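Local coordinates for protein trimethylamine-N-oxide reductase (Haemophilus influenzae, PDB 7L5I) that probably reduces S- or N-oxides such as trimethylamine N-oxide by oxygen-atom transfer at a molybdenum centre held by two molybdopterin guanine dinucleotides, at residues T189-E200 / A605-G613. Residues are numbered along the deposited sequence; the frame is centred on the assembly and turned at random.
Sequences TIEVYEQQTSWE and AAKKWVRYG. With EPE (4-(2-hydroxyethyl)-1-piperazine ethanesulfonic acid), chain H; EPE (4-(2-hydroxyethyl)-1-piperazine ethanesulfonic acid), chain C.
Arg-611 and Glu-191 meet from opposite directions, and their salt bridge is a worked example of one arginine joining two segments some 400 residues apart in sequence. The arginine grips the acid side-on: NH2 bonds OE1 of Glu-191 at 2.8 Å, nearly straight, while NE reaches OE2 of the same residue. With CG anti to the backbone N (chi1 -166°), the extended chain carries the guanidinium to Glu-191 and Glu-194. The guanidinium and Glu-191 carboxylate planes stand 60° apart, and both nitrogens approach from above that of the acid. The hydroxyl of Tyr-612 gives a second bond to Glu-191 OE1, 2.7 Å from OH, arriving at the opposite face. NH2 of Arg-611 also meets Glu-194 OE2, on its anti side, while Thr-189 OG1 takes the syn lone pair of that oxygen. Glu-191 OE1 and Glu-194 OE2 thus each accept two bonds, consistent with ionised acids.

The junction joins a loop of the molybdopterin oxidoreductase family region, following helix 179-187, to the link between helices 604-608 and 613-617, the side chain of Gln-196 about 12 Å from a bound molybdopterin guanine dinucleotide. At Thr-197 and Ser-198 the chains close up: Ser-198 N donates to Trp-609 O at 2.9 Å, and Arg-611 N to Thr-197 OG1. Ser-198 is the N-cap of helix 199-205, its OG accepting from Glu-200 N while donating to Lys-607 O (2.7 Å from OG).

The solvent side is looser. Lys-607 NZ stays 6.5 Å from Glu-200 OE2, which bonds Tyr-234 instead. The exposed Trp-609 indole turns its edge to the carbonyl oxygens of Gln-195 and Gln-196, but one face is covered by C3 of a HEPES molecule, probably from the crystallisation liquor. That buffer's sulfonate O2S takes a bond from Arg-611 NH1.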
loop_
_atom_site.group_PDB
_atom_site.type_symbol
_atom_site.label_atom_id
_atom_site.label_comp_id
_atom_site.label_asym_id
_atom_site.label_seq_id
_atom_site.Cartn_x
_atom_site.Cartn_y
_atom_site.Cartn_z
ATOM N N THR A 189 -20.315 1.503 -2.129
ATOM C CA THR A 189 -19.347 2.428 -1.549
ATOM C C THR A 189 -17.984 1.767 -1.653
ATOM O O THR A 189 -17.884 0.551 -1.796
ATOM C CB THR A 189 -19.729 2.765 -0.100
ATOM O OG1 THR A 189 -19.017 3.926 0.350
ATOM C CG2 THR A 189 -19.431 1.611 0.836
ATOM N N ILE A 190 -16.928 2.580 -1.599
ATOM C CA ILE A 190 -15.594 2.010 -1.786
ATOM C C ILE A 190 -15.211 1.119 -0.613
ATOM O O ILE A 190 -14.470 0.139 -0.782
ATOM C CB ILE A 190 -14.577 3.144 -2.006
ATOM C CG1 ILE A 190 -13.268 2.580 -2.545
ATOM C CG2 ILE A 190 -14.325 3.903 -0.715
ATOM C CD1 ILE A 190 -12.297 3.676 -2.977
ATOM N N GLU A 191 -15.679 1.458 0.590
ATOM C CA GLU A 191 -15.605 0.635 1.788
ATOM C C GLU A 191 -14.210 0.568 2.407
ATOM O O GLU A 191 -14.079 0.690 3.633
ATOM C CB GLU A 191 -16.136 -0.790 1.494
ATOM C CG GLU A 191 -16.361 -1.645 2.742
ATOM C CD GLU A 191 -17.443 -1.103 3.698
ATOM O OE1 GLU A 191 -18.356 -0.377 3.240
ATOM O OE2 GLU A 191 -17.393 -1.445 4.912
ATOM N N VAL A 192 -13.165 0.354 1.601
ATOM C CA VAL A 192 -11.838 0.099 2.169
ATOM C C VAL A 192 -11.197 1.337 2.785
ATOM O O VAL A 192 -10.284 1.189 3.628
ATOM C CB VAL A 192 -10.892 -0.482 1.093
ATOM C CG1 VAL A 192 -11.353 -1.899 0.726
ATOM C CG2 VAL A 192 -10.826 0.396 -0.153
ATOM N N TYR A 193 -11.619 2.537 2.401
ATOM C CA TYR A 193 -11.010 3.773 2.888
ATOM C C TYR A 193 -12.000 4.621 3.690
ATOM O O TYR A 193 -11.949 5.860 3.689
ATOM C CB TYR A 193 -10.447 4.614 1.737
ATOM C CG TYR A 193 -9.420 3.892 0.897
ATOM C CD1 TYR A 193 -8.489 3.036 1.476
ATOM C CD2 TYR A 193 -9.378 4.072 -0.480
ATOM C CE1 TYR A 193 -7.550 2.367 0.697
ATOM C CE2 TYR A 193 -8.437 3.409 -1.263
ATOM C CZ TYR A 193 -7.532 2.559 -0.676
ATOM O OH TYR A 193 -6.602 1.906 -1.463
ATOM N N GLU A 194 -12.869 3.973 4.440
ATOM C CA GLU A 194 -13.933 4.616 5.197
ATOM C C GLU A 194 -13.843 4.254 6.667
ATOM O O GLU A 194 -13.264 3.237 7.055
ATOM C CB GLU A 194 -15.287 4.259 4.556
ATOM C CG GLU A 194 -15.332 4.859 3.124
ATOM C CD GLU A 194 -16.611 4.643 2.341
ATOM O OE1 GLU A 194 -16.922 5.508 1.485
ATOM O OE2 GLU A 194 -17.293 3.633 2.544
ATOM N N GLN A 195 -14.393 5.126 7.509
ATOM C CA GLN A 195 -14.315 4.887 8.951
ATOM C C GLN A 195 -15.051 3.610 9.339
ATOM O O GLN A 195 -16.089 3.261 8.757
ATOM C CB GLN A 195 -14.883 6.103 9.705
ATOM C CG GLN A 195 -14.943 5.951 11.213
ATOM C CD GLN A 195 -13.592 5.802 11.874
ATOM O OE1 GLN A 195 -12.903 4.811 11.682
ATOM N NE2 GLN A 195 -13.198 6.814 12.661
ATOM N N GLN A 196 -14.497 2.912 10.324
ATOM C CA GLN A 196 -14.988 1.631 10.801
ATOM C C GLN A 196 -15.825 1.813 12.060
ATOM O O GLN A 196 -15.773 2.847 12.728
ATOM C CB GLN A 196 -13.809 0.689 11.107
ATOM C CG GLN A 196 -12.735 0.644 10.058
ATOM C CD GLN A 196 -13.157 -0.192 8.904
ATOM O OE1 GLN A 196 -13.029 -1.426 8.936
ATOM N NE2 GLN A 196 -13.727 0.451 7.896
ATOM N N THR A 197 -16.588 0.774 12.396
ATOM C CA THR A 197 -17.219 0.736 13.696
ATOM C C THR A 197 -16.222 1.109 14.777
ATOM O O THR A 197 -15.079 0.648 14.777
ATOM C CB THR A 197 -17.799 -0.640 13.976
ATOM O OG1 THR A 197 -18.952 -0.812 13.141
ATOM C CG2 THR A 197 -18.195 -0.759 15.452
ATOM N N SER A 198 -16.673 1.941 15.703
ATOM C CA SER A 198 -15.800 2.432 16.757
ATOM C C SER A 198 -15.067 1.309 17.474
ATOM O O SER A 198 -15.663 0.326 17.922
ATOM C CB SER A 198 -16.590 3.220 17.794
ATOM O OG SER A 198 -15.760 3.520 18.909
ATOM N N TRP A 199 -13.774 1.528 17.687
ATOM C CA TRP A 199 -13.004 0.600 18.519
ATOM C C TRP A 199 -13.563 0.496 19.937
ATOM O O TRP A 199 -13.428 -0.543 20.571
ATOM C CB TRP A 199 -11.541 1.043 18.583
ATOM C CG TRP A 199 -10.595 0.173 17.798
ATOM C CD1 TRP A 199 -9.877 0.524 16.688
ATOM C CD2 TRP A 199 -10.273 -1.202 18.070
ATOM N NE1 TRP A 199 -9.119 -0.554 16.262
ATOM C CE2 TRP A 199 -9.337 -1.610 17.106
ATOM C CE3 TRP A 199 -10.671 -2.113 19.057
ATOM C CZ2 TRP A 199 -8.806 -2.912 17.087
ATOM C CZ3 TRP A 199 -10.125 -3.389 19.050
ATOM C CH2 TRP A 199 -9.227 -3.773 18.060
ATOM N N GLU A 200 -14.179 1.562 20.470
ATOM C CA GLU A 200 -14.791 1.426 21.790
ATOM C C GLU A 200 -15.933 0.416 21.761
ATOM O O GLU A 200 -16.152 -0.310 22.742
ATOM C CB GLU A 200 -15.304 2.775 22.299
ATOM C CG GLU A 200 -14.192 3.803 22.535
ATOM C CD GLU A 200 -13.213 3.417 23.659
ATOM O OE1 GLU A 200 -13.533 2.520 24.471
ATOM O OE2 GLU A 200 -12.122 4.033 23.741
ATOM N N ALA A 605 -20.864 10.454 20.449
ATOM C CA ALA A 605 -21.428 9.869 19.233
ATOM C C ALA A 605 -20.367 9.084 18.460
ATOM O O ALA A 605 -20.597 7.942 18.039
ATOM C CB ALA A 605 -22.039 10.942 18.352
ATOM N N ALA A 606 -19.186 9.675 18.285
ATOM C CA ALA A 606 -18.112 8.972 17.583
ATOM C C ALA A 606 -17.678 7.724 18.336
ATOM O O ALA A 606 -17.341 6.704 17.718
ATOM C CB ALA A 606 -16.931 9.914 17.385
ATOM N N LYS A 607 -17.637 7.778 19.668
ATOM C CA LYS A 607 -17.206 6.599 20.414
ATOM C C LYS A 607 -18.208 5.459 20.291
ATOM O O LYS A 607 -17.835 4.294 20.441
ATOM C CB LYS A 607 -16.990 6.956 21.881
ATOM C CG LYS A 607 -15.732 7.758 22.132
ATOM C CD LYS A 607 -15.730 8.325 23.533
ATOM C CE LYS A 607 -14.441 9.062 23.834
ATOM N NZ LYS A 607 -14.592 9.838 25.092
ATOM N N LYS A 608 -19.473 5.770 20.003
ATOM C CA LYS A 608 -20.512 4.752 19.908
ATOM C C LYS A 608 -20.893 4.393 18.474
ATOM O O LYS A 608 -21.821 3.600 18.280
ATOM C CB LYS A 608 -21.770 5.250 20.645
ATOM C CG LYS A 608 -21.554 5.368 22.155
ATOM C CD LYS A 608 -22.647 6.217 22.776
ATOM C CE LYS A 608 -22.879 5.871 24.233
ATOM N NZ LYS A 608 -24.342 5.861 24.497
ATOM N N TRP A 609 -20.224 4.951 17.478
ATOM C CA TRP A 609 -20.680 4.812 16.103
ATOM C C TRP A 609 -20.490 3.391 15.587
ATOM O O TRP A 609 -19.413 2.794 15.728
ATOM C CB TRP A 609 -19.952 5.799 15.188
ATOM C CG TRP A 609 -20.529 5.801 13.812
ATOM C CD1 TRP A 609 -21.743 6.305 13.423
ATOM C CD2 TRP A 609 -19.933 5.248 12.641
ATOM N NE1 TRP A 609 -21.928 6.105 12.066
ATOM C CE2 TRP A 609 -20.826 5.455 11.568
ATOM C CE3 TRP A 609 -18.729 4.593 12.390
ATOM C CZ2 TRP A 609 -20.548 5.025 10.273
ATOM C CZ3 TRP A 609 -18.454 4.184 11.093
ATOM C CH2 TRP A 609 -19.350 4.414 10.055
ATOM N N VAL A 610 -21.545 2.859 14.963
ATOM C CA VAL A 610 -21.551 1.517 14.394
ATOM C C VAL A 610 -21.767 1.638 12.888
ATOM O O VAL A 610 -22.777 2.188 12.431
ATOM C CB VAL A 610 -22.627 0.635 15.056
ATOM C CG1 VAL A 610 -22.727 -0.728 14.372
ATOM C CG2 VAL A 610 -22.351 0.480 16.545
ATOM N N ARG A 611 -20.817 1.119 12.117
ATOM C CA ARG A 611 -20.947 1.128 10.672
ATOM C C ARG A 611 -22.132 0.259 10.248
ATOM O O ARG A 611 -22.354 -0.822 10.777
ATOM C CB ARG A 611 -19.628 0.653 10.061
ATOM C CG ARG A 611 -19.497 0.933 8.575
ATOM C CD ARG A 611 -18.067 0.724 8.033
ATOM N NE ARG A 611 -18.142 0.881 6.576
ATOM C CZ ARG A 611 -18.166 2.044 5.945
ATOM N NH1 ARG A 611 -18.035 3.200 6.620
ATOM N NH2 ARG A 611 -18.308 2.086 4.630
ATOM N N TYR A 612 -22.916 0.760 9.299
ATOM C CA TYR A 612 -24.114 0.080 8.795
ATOM C C TYR A 612 -25.210 -0.004 9.852
ATOM O O TYR A 612 -26.190 -0.724 9.673
ATOM C CB TYR A 612 -23.796 -1.305 8.202
ATOM C CG TYR A 612 -23.027 -1.161 6.900
ATOM C CD1 TYR A 612 -23.611 -0.526 5.813
ATOM C CD2 TYR A 612 -21.705 -1.554 6.782
ATOM C CE1 TYR A 612 -22.929 -0.306 4.653
ATOM C CE2 TYR A 612 -21.004 -1.322 5.594
ATOM C CZ TYR A 612 -21.635 -0.701 4.536
ATOM O OH TYR A 612 -21.010 -0.440 3.332
ATOM N N GLY A 613 -25.088 0.762 10.934
ATOM C CA GLY A 613 -26.134 0.779 11.938
ATOM C C GLY A 613 -27.443 1.335 11.407
ATOM O O GLY A 613 -28.522 0.836 11.744
HETATM N N1 EPE H . -21.755 4.198 3.520
HETATM C C2 EPE H . -22.681 5.002 2.718
HETATM C C3 EPE H . -21.947 5.596 1.525
HETATM N N4 EPE H . -20.791 6.370 1.927
HETATM C C5 EPE H . -19.975 5.795 2.987
HETATM C C6 EPE H . -20.768 5.112 4.111
HETATM C C7 EPE H . -20.057 7.128 0.913
HETATM C C8 EPE H . -20.724 7.242 -0.457
HETATM O O8 EPE H . -20.521 6.058 -1.206
HETATM C C9 EPE H . -22.640 3.453 4.435
HETATM C C10 EPE H . -22.037 3.022 5.756
HETATM S S EPE H . -22.821 4.045 7.019
HETATM O O1S EPE H . -24.219 4.328 6.666
HETATM O O2S EPE H . -22.779 3.418 8.334
HETATM O O3S EPE H . -22.043 5.262 7.037
HETATM N N1 EPE C . -19.229 8.946 9.214
HETATM C C2 EPE C . -18.769 8.322 10.474
HETATM C C3 EPE C . -19.835 8.576 11.532
HETATM N N4 EPE C . -20.151 9.990 11.681
HETATM C C5 EPE C . -20.399 10.720 10.451
HETATM C C6 EPE C . -19.373 10.405 9.362
HETATM C C7 EPE C . -20.929 10.405 12.846
HETATM C C8 EPE C . -20.415 9.907 14.208
HETATM O O8 EPE C . -19.065 10.291 14.407
HETATM C C9 EPE C . -18.210 8.737 8.183
HETATM C C10 EPE C . -18.641 7.501 7.429
HETATM S S EPE C . -17.601 7.168 5.984
HETATM O O1S EPE C . -16.166 7.253 6.347
HETATM O O2S EPE C . -18.037 5.845 5.569
HETATM O O3S EPE C . -17.901 8.124 4.925
#